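Local coordinates for protein aromatic-amino-acid:2-oxoglutarate transaminase (PDB 6HND) that probably transfers amino groups between aromatic amino acids and 2-oxoglutarate, using pyridoxal 5'-phosphate as cofactor, at residues B[496-499]-B[500-503]; B[502-505]-B[506-510]; B[513-516]-B[517-521]. All coordinates share one frame; numbering follows the deposited sequence.

In the fold
All three contacts are local and run in series from the loop before helix 499-518, the last helix of the chain, to the turn after it. Contact 1 lies where the loop after strand 488-492 turns into the helix, and it closes that turn with an N-terminal cap. Contact 2 overlaps it at Ile502 and Leu503 and continues through the next helical turns; the two centres are about 9 Å apart. Contact 3, its centre about 16 Å from that of contact 2, ends the helix. None nests in or crosses another. Contacts 1 and 2 both touch the second subunit and helix 392-418; contacts 2 and 3 share strand 438-443, and helix 451-465 is met in contact 3.

Contact 1. Residues B[496-499]-B[500-503]; sequences ANND and EEIL
The N-terminal cap of helix 499-518 is built here from Asn498, the N-cap residue, and from Glu501, whose side chain reaches back to Asn497 in the loop before it. Asn498 OD1 accepts from the backbone N of Glu501 at 3.0 Å, with the N-H tilted only slightly from the carbonyl plane. With chi1 at 52°, Asn498 CG sits between its own N and carbonyl carbon, which turns the amide oxygen over the first turn, where it takes up an N-H whose i-4 carbonyl would lie before the helix. The backbone O of Asn498 adds weak bonds from Glu501 N and Ile502 N; the i to i+4 pattern thus begins weakly at Ile502 N and is firm from Leu503 N, which donates to Asp499 O at 2.9 Å.

Glu501 runs out extended beyond CG and grips Asn497 twice. Its OE1 accepts from Asn497 N at 2.9 Å, a nearly straight bond that meets the carboxylate 50° above its plane. Its OE2 takes Asn497 ND2 at 3.0 Å through the syn lone pair, with the oxygen lying in the amide plane. The amide and carboxylate planes are nevertheless 81° apart. Side chain and backbone are thus tied to one carboxylate, a supplement to the cap that fixes the loop against the helix start. The other end of the amide, Asn497 OD1, is held by Asn47 ND2 of the second subunit, and Leu39 of that subunit packs on Glu501, so the cap belongs to the dimer interface. On the buried side, Ala496 CB touches Ile502 CG1 at 3.6 Å, bringing the loop's methyl against the first apolar residue of the helix, which also packs on Arg409 of helix 392-418.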
loop_
_atom_site.group_PDB
_atom_site.type_symbol
_atom_site.label_atom_id
_atom_site.label_comp_id
_atom_site.label_asym_id
_atom_site.label_seq_id
_atom_site.Cartn_x
_atom_site.Cartn_y
_atom_site.Cartn_z
ATOM N N ALA B 496 10.181 -18.738 17.675
ATOM C CA ALA B 496 11.295 -19.206 18.529
ATOM C C ALA B 496 12.612 -19.158 17.747
ATOM O O ALA B 496 12.566 -19.466 16.567
ATOM C CB ALA B 496 10.987 -20.606 18.995
ATOM N N ASN B 497 13.726 -18.839 18.411
ATOM C CA ASN B 497 15.110 -18.767 17.841
ATOM C C ASN B 497 15.728 -20.167 17.703
ATOM O O ASN B 497 16.575 -20.345 16.819
ATOM C CB ASN B 497 16.043 -17.885 18.685
ATOM C CG ASN B 497 15.572 -16.451 18.764
ATOM O OD1 ASN B 497 15.510 -15.759 17.750
ATOM N ND2 ASN B 497 15.216 -15.993 19.951
ATOM N N ASN B 498 15.320 -21.123 18.538
ATOM C CA ASN B 498 15.978 -22.453 18.641
ATOM C C ASN B 498 15.058 -23.470 19.339
ATOM O O ASN B 498 14.042 -23.076 19.976
ATOM C CB ASN B 498 17.353 -22.346 19.335
ATOM C CG ASN B 498 17.317 -21.613 20.666
ATOM O OD1 ASN B 498 16.621 -22.037 21.589
ATOM N ND2 ASN B 498 18.042 -20.502 20.780
ATOM N N ASP B 499 15.443 -24.738 19.231
ATOM C CA ASP B 499 14.787 -25.922 19.838
ATOM C C ASP B 499 14.654 -25.735 21.351
ATOM O O ASP B 499 13.624 -26.160 21.906
ATOM C CB ASP B 499 15.591 -27.191 19.529
ATOM C CG ASP B 499 15.737 -27.504 18.051
ATOM O OD1 ASP B 499 15.100 -26.835 17.247
ATOM O OD2 ASP B 499 16.493 -28.415 17.727
ATOM N N GLU B 500 15.662 -25.152 22.003
ATOM C CA GLU B 500 15.657 -24.946 23.478
ATOM C C GLU B 500 14.447 -24.070 23.853
ATOM O O GLU B 500 13.732 -24.405 24.834
ATOM C CB GLU B 500 16.991 -24.355 23.959
ATOM C CG GLU B 500 18.179 -25.302 23.804
ATOM C CD GLU B 500 18.698 -25.497 22.381
ATOM O OE1 GLU B 500 18.928 -24.476 21.690
ATOM O OE2 GLU B 500 18.872 -26.673 21.958
ATOM N N GLU B 501 14.180 -23.008 23.085
ATOM C CA GLU B 501 13.040 -22.095 23.372
ATOM C C GLU B 501 11.725 -22.835 23.152
ATOM O O GLU B 501 10.780 -22.568 23.902
ATOM C CB GLU B 501 13.108 -20.835 22.539
ATOM C CG GLU B 501 14.155 -19.863 23.037
ATOM C CD GLU B 501 14.347 -18.675 22.113
ATOM O OE1 GLU B 501 13.439 -18.442 21.254
ATOM O OE2 GLU B 501 15.404 -18.004 22.236
ATOM N N ILE B 502 11.670 -23.749 22.181
ATOM C CA ILE B 502 10.412 -24.496 21.888
ATOM C C ILE B 502 10.132 -25.466 23.034
ATOM O O ILE B 502 8.978 -25.468 23.525
ATOM C CB ILE B 502 10.479 -25.193 20.524
ATOM C CG1 ILE B 502 10.454 -24.126 19.424
ATOM C CG2 ILE B 502 9.352 -26.216 20.401
ATOM C CD1 ILE B 502 10.749 -24.632 18.046
ATOM N N LEU B 503 11.146 -26.228 23.469
ATOM C CA LEU B 503 10.961 -27.217 24.566
ATOM C C LEU B 503 10.539 -26.444 25.811
ATOM O O LEU B 503 9.598 -26.880 26.455
ATOM C CB LEU B 503 12.229 -28.058 24.778
ATOM C CG LEU B 503 12.581 -28.992 23.609
ATOM C CD1 LEU B 503 13.965 -29.612 23.783
ATOM C CD2 LEU B 503 11.532 -30.081 23.422
#

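Contact 2. Residues B[502-505]-B[506-510]; sequences ILES and GKRLT
Glu504 and Arg508, one turn apart on helix 499-518, form an i to i+4 salt bridge on the side of the helix that faces the second subunit, while Ser505 beside them is buried and passes its O to Leu509 N. Glu504 OE2 meets Arg508 NE at 2.7 Å, with an N-H to oxygen angle of 163°. The oxygen uses its anti lone pair, away from OE1, and approaches the guanidinium at its edge, close to the plane of that group. The carboxylate and guanidinium planes stand 82° apart, so the pair is joined through one oxygen and one nitrogen, not side by side through two.

The glutamate reaches its partner by a bend: CG leaves anti to the backbone N (chi1 175°) and the chain then folds at chi2, carrying the carboxylate forward, toward the next turn. Arg508 stays extended from CG to NE, its CG 3.3 Å from the same OE2. Its NH1 donates to Gly466 O and to Lys37 O of the second subunit, and Leu39 of that subunit packs on both side chains. The bridge therefore orients the guanidinium from one edge while its NH1 joins a loop of its own chain and the partner subunit.

Behind the pair the backbone is regular helix, Arg508 N donating to Glu504 O. Ser505 turns its hydroxyl back to Glu501 O, one turn earlier, and its side chain touches Ile467. Glu504 OE2 also receives a hydrogen bond at 2.9 Å from a water, which in turn weakly accepts from Lys507 NZ, itself salt-bridged to Asp511.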
loop_
_atom_site.group_PDB
_atom_site.type_symbol
_atom_site.label_atom_id
_atom_site.label_comp_id
_atom_site.label_asym_id
_atom_site.label_seq_id
_atom_site.Cartn_x
_atom_site.Cartn_y
_atom_site.Cartn_z
ATOM N N ILE B 502 11.670 -23.749 22.181
ATOM C CA ILE B 502 10.412 -24.496 21.888
ATOM C C ILE B 502 10.132 -25.466 23.034
ATOM O O ILE B 502 8.978 -25.468 23.525
ATOM C CB ILE B 502 10.479 -25.193 20.524
ATOM C CG1 ILE B 502 10.454 -24.126 19.424
ATOM C CG2 ILE B 502 9.352 -26.216 20.401
ATOM C CD1 ILE B 502 10.749 -24.632 18.046
ATOM N N LEU B 503 11.146 -26.228 23.469
ATOM C CA LEU B 503 10.961 -27.217 24.566
ATOM C C LEU B 503 10.539 -26.444 25.811
ATOM O O LEU B 503 9.598 -26.880 26.455
ATOM C CB LEU B 503 12.229 -28.058 24.778
ATOM C CG LEU B 503 12.581 -28.992 23.609
ATOM C CD1 LEU B 503 13.965 -29.612 23.783
ATOM C CD2 LEU B 503 11.532 -30.081 23.422
ATOM N N GLU B 504 11.170 -25.299 26.071
ATOM C CA GLU B 504 10.980 -24.522 27.319
ATOM C C GLU B 504 9.605 -23.852 27.268
ATOM O O GLU B 504 8.979 -23.766 28.322
ATOM C CB GLU B 504 12.119 -23.514 27.515
ATOM C CG GLU B 504 11.953 -22.577 28.714
ATOM C CD GLU B 504 11.831 -23.193 30.106
ATOM O OE1 GLU B 504 12.196 -24.383 30.304
ATOM O OE2 GLU B 504 11.361 -22.465 31.006
ATOM N N SER B 505 9.169 -23.402 26.080
ATOM C CA SER B 505 7.833 -22.800 25.848
ATOM C C SER B 505 6.767 -23.828 26.247
ATOM O O SER B 505 5.861 -23.500 27.034
ATOM C CB SER B 505 7.682 -22.347 24.418
ATOM O OG SER B 505 8.539 -21.247 24.138
ATOM N N GLY B 506 6.888 -25.044 25.739
ATOM C CA GLY B 506 5.889 -26.102 25.979
ATOM C C GLY B 506 5.863 -26.516 27.432
ATOM O O GLY B 506 4.754 -26.769 27.950
ATOM N N LYS B 507 7.036 -26.530 28.081
ATOM C CA LYS B 507 7.163 -26.803 29.535
ATOM C C LYS B 507 6.470 -25.699 30.366
ATOM O O LYS B 507 5.660 -26.014 31.236
ATOM C CB LYS B 507 8.638 -26.950 29.885
ATOM C CG LYS B 507 8.884 -27.416 31.316
ATOM C CD LYS B 507 10.358 -27.478 31.669
ATOM C CE LYS B 507 10.567 -27.750 33.140
ATOM N NZ LYS B 507 9.906 -26.720 33.978
ATOM N N ARG B 508 6.751 -24.427 30.125
ATOM C CA ARG B 508 6.091 -23.340 30.887
ATOM C C ARG B 508 4.566 -23.403 30.670
ATOM O O ARG B 508 3.802 -23.179 31.636
ATOM C CB ARG B 508 6.686 -21.993 30.472
ATOM C CG ARG B 508 8.164 -21.830 30.813
ATOM C CD ARG B 508 8.600 -20.412 30.450
ATOM N NE ARG B 508 10.022 -20.147 30.608
ATOM C CZ ARG B 508 10.610 -18.964 30.407
ATOM N NH1 ARG B 508 9.927 -17.903 30.001
ATOM N NH2 ARG B 508 11.905 -18.846 30.597
ATOM N N LEU B 509 4.129 -23.687 29.442
ATOM C CA LEU B 509 2.695 -23.756 29.059
ATOM C C LEU B 509 2.008 -24.763 29.969
ATOM O O LEU B 509 1.039 -24.416 30.656
ATOM C CB LEU B 509 2.599 -24.196 27.599
ATOM C CG LEU B 509 1.191 -24.285 27.020
ATOM C CD1 LEU B 509 0.436 -22.975 27.196
ATOM C CD2 LEU B 509 1.261 -24.672 25.548
ATOM N N THR B 510 2.559 -25.965 29.980
ATOM C CA THR B 510 1.973 -27.167 30.605
ATOM C C THR B 510 2.131 -27.115 32.130
ATOM O O THR B 510 1.187 -27.583 32.800
ATOM C CB THR B 510 2.572 -28.390 29.917
ATOM O OG1 THR B 510 3.994 -28.250 29.939
ATOM C CG2 THR B 510 2.072 -28.492 28.496
HETATM O O HOH W 1 10.283 -23.452 33.564
#

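Contact 3. Residues B[513-516]-B[517-521]; sequences VYEF and FSNGL
Tyr514 O is gripped twice by Ser518, through its backbone N at 2.9 Å and through OG at 2.7 Å. Ser518 OG lies beside its own backbone N, anti to the carbonyl carbon (chi1 -51°), which turns it to the carbonyl one turn earlier; it comes from above the carbonyl plane and also rests over one face of the Tyr514 ring, off toward the rim. Val513 O is satisfied by Phe517 N and lies at the edge of the Phe517 ring, whose CD1 meets Val513 CG1.

Glu515 O accepts from Asn519 N at 2.8 Å. Asn519 ND2 lies near Glu515 OE1, although the position of that oxygen is doubtful, and so is its salt bridge to Lys461 NZ; Asn519 ND2 also donates to Glu522 O, and Glu515 OE2 bonds to Tyr465 OH.

Phe516 O is taken up by Leu521 N at 2.8 Å, and Leu521 O accepts from Lys454 NZ. Leu521 turns back over the Phe516 ring, its CA 3.7 Å from the centroid and 15° off the ring normal, while Leu521 CD2 touches Phe516 CE2. The same CD2 sits over the centre of a Phe517 face, so the leucine bridges both rings. Leu457 and Leu458 of helix 451-465 pack on Phe516. With Gly520 at positive phi, the bonds of Leu521 N to Phe516 O and of Gly520 N to Phe517 O make the Schellman motif that ends helix 499-518.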
loop_
_atom_site.group_PDB
_atom_site.type_symbol
_atom_site.label_atom_id
_atom_site.label_comp_id
_atom_site.label_asym_id
_atom_site.label_seq_id
_atom_site.Cartn_x
_atom_site.Cartn_y
_atom_site.Cartn_z
ATOM N N VAL B 513 -0.616 -24.761 33.287
ATOM C CA VAL B 513 -1.968 -25.392 33.217
ATOM C C VAL B 513 -2.090 -26.383 34.373
ATOM O O VAL B 513 -3.149 -26.378 35.055
ATOM C CB VAL B 513 -2.291 -26.066 31.869
ATOM C CG1 VAL B 513 -3.705 -26.626 31.902
ATOM C CG2 VAL B 513 -2.140 -25.135 30.669
ATOM N N TYR B 514 -1.053 -27.196 34.581
ATOM C CA TYR B 514 -0.959 -28.173 35.693
ATOM C C TYR B 514 -1.238 -27.480 37.031
ATOM O O TYR B 514 -2.110 -27.962 37.774
ATOM C CB TYR B 514 0.412 -28.841 35.781
ATOM C CG TYR B 514 0.422 -29.918 36.838
ATOM C CD1 TYR B 514 -0.212 -31.125 36.601
ATOM C CD2 TYR B 514 0.982 -29.710 38.093
ATOM C CE1 TYR B 514 -0.264 -32.113 37.567
ATOM C CE2 TYR B 514 0.937 -30.693 39.075
ATOM C CZ TYR B 514 0.308 -31.902 38.812
ATOM O OH TYR B 514 0.218 -32.904 39.736
ATOM N N GLU B 515 -0.524 -26.393 37.335
ATOM C CA GLU B 515 -0.712 -25.681 38.620
ATOM C C GLU B 515 -2.149 -25.185 38.671
ATOM O O GLU B 515 -2.784 -25.313 39.729
ATOM C CB GLU B 515 0.264 -24.524 38.814
ATOM C CG GLU B 515 0.403 -24.098 40.280
ATOM C CD GLU B 515 0.767 -22.630 40.495
ATOM O OE1 GLU B 515 -0.101 -21.861 41.014
ATOM O OE2 GLU B 515 1.906 -22.239 40.128
ATOM N N PHE B 516 -2.663 -24.660 37.566
ATOM C CA PHE B 516 -3.996 -24.005 37.546
ATOM C C PHE B 516 -5.051 -25.053 37.909
ATOM O O PHE B 516 -5.923 -24.754 38.768
ATOM C CB PHE B 516 -4.231 -23.308 36.206
ATOM C CG PHE B 516 -5.628 -22.791 35.999
ATOM C CD1 PHE B 516 -6.023 -21.584 36.542
ATOM C CD2 PHE B 516 -6.518 -23.481 35.209
ATOM C CE1 PHE B 516 -7.304 -21.100 36.340
ATOM C CE2 PHE B 516 -7.797 -23.000 35.002
ATOM C CZ PHE B 516 -8.193 -21.814 35.573
ATOM N N PHE B 517 -4.947 -26.250 37.321
ATOM C CA PHE B 517 -5.840 -27.411 37.595
ATOM C C PHE B 517 -5.660 -27.920 39.040
ATOM O O PHE B 517 -6.688 -28.117 39.739
ATOM C CB PHE B 517 -5.639 -28.501 36.538
ATOM C CG PHE B 517 -6.576 -28.384 35.353
ATOM C CD1 PHE B 517 -6.364 -27.425 34.366
ATOM C CD2 PHE B 517 -7.696 -29.200 35.254
ATOM C CE1 PHE B 517 -7.223 -27.319 33.287
ATOM C CE2 PHE B 517 -8.563 -29.086 34.184
ATOM C CZ PHE B 517 -8.320 -28.147 33.200
ATOM N N SER B 518 -4.415 -28.080 39.500
ATOM C CA SER B 518 -4.066 -28.488 40.891
ATOM C C SER B 518 -4.692 -27.506 41.898
ATOM O O SER B 518 -5.163 -27.970 42.955
ATOM C CB SER B 518 -2.573 -28.590 41.085
ATOM O OG SER B 518 -1.983 -29.388 40.058
ATOM N N ASN B 519 -4.731 -26.211 41.557
ATOM C CA ASN B 519 -5.303 -25.126 42.395
ATOM C C ASN B 519 -6.841 -25.135 42.377
ATOM O O ASN B 519 -7.415 -24.239 43.023
ATOM C CB ASN B 519 -4.807 -23.749 41.948
ATOM C CG ASN B 519 -3.317 -23.564 42.116
ATOM O OD1 ASN B 519 -2.641 -24.417 42.681
ATOM N ND2 ASN B 519 -2.795 -22.467 41.598
ATOM N N GLY B 520 -7.489 -26.095 41.708
ATOM C CA GLY B 520 -8.956 -26.137 41.546
ATOM C C GLY B 520 -9.472 -25.106 40.541
ATOM O O GLY B 520 -10.663 -24.723 40.662
ATOM N N LEU B 521 -8.635 -24.707 39.568
ATOM C CA LEU B 521 -8.956 -23.756 38.455
ATOM C C LEU B 521 -8.951 -22.332 39.018
ATOM O O LEU B 521 -9.980 -21.618 38.890
ATOM C CB LEU B 521 -10.297 -24.101 37.789
ATOM C CG LEU B 521 -10.437 -25.540 37.302
ATOM C CD1 LEU B 521 -11.908 -25.883 37.080
ATOM C CD2 LEU B 521 -9.625 -25.760 36.038
#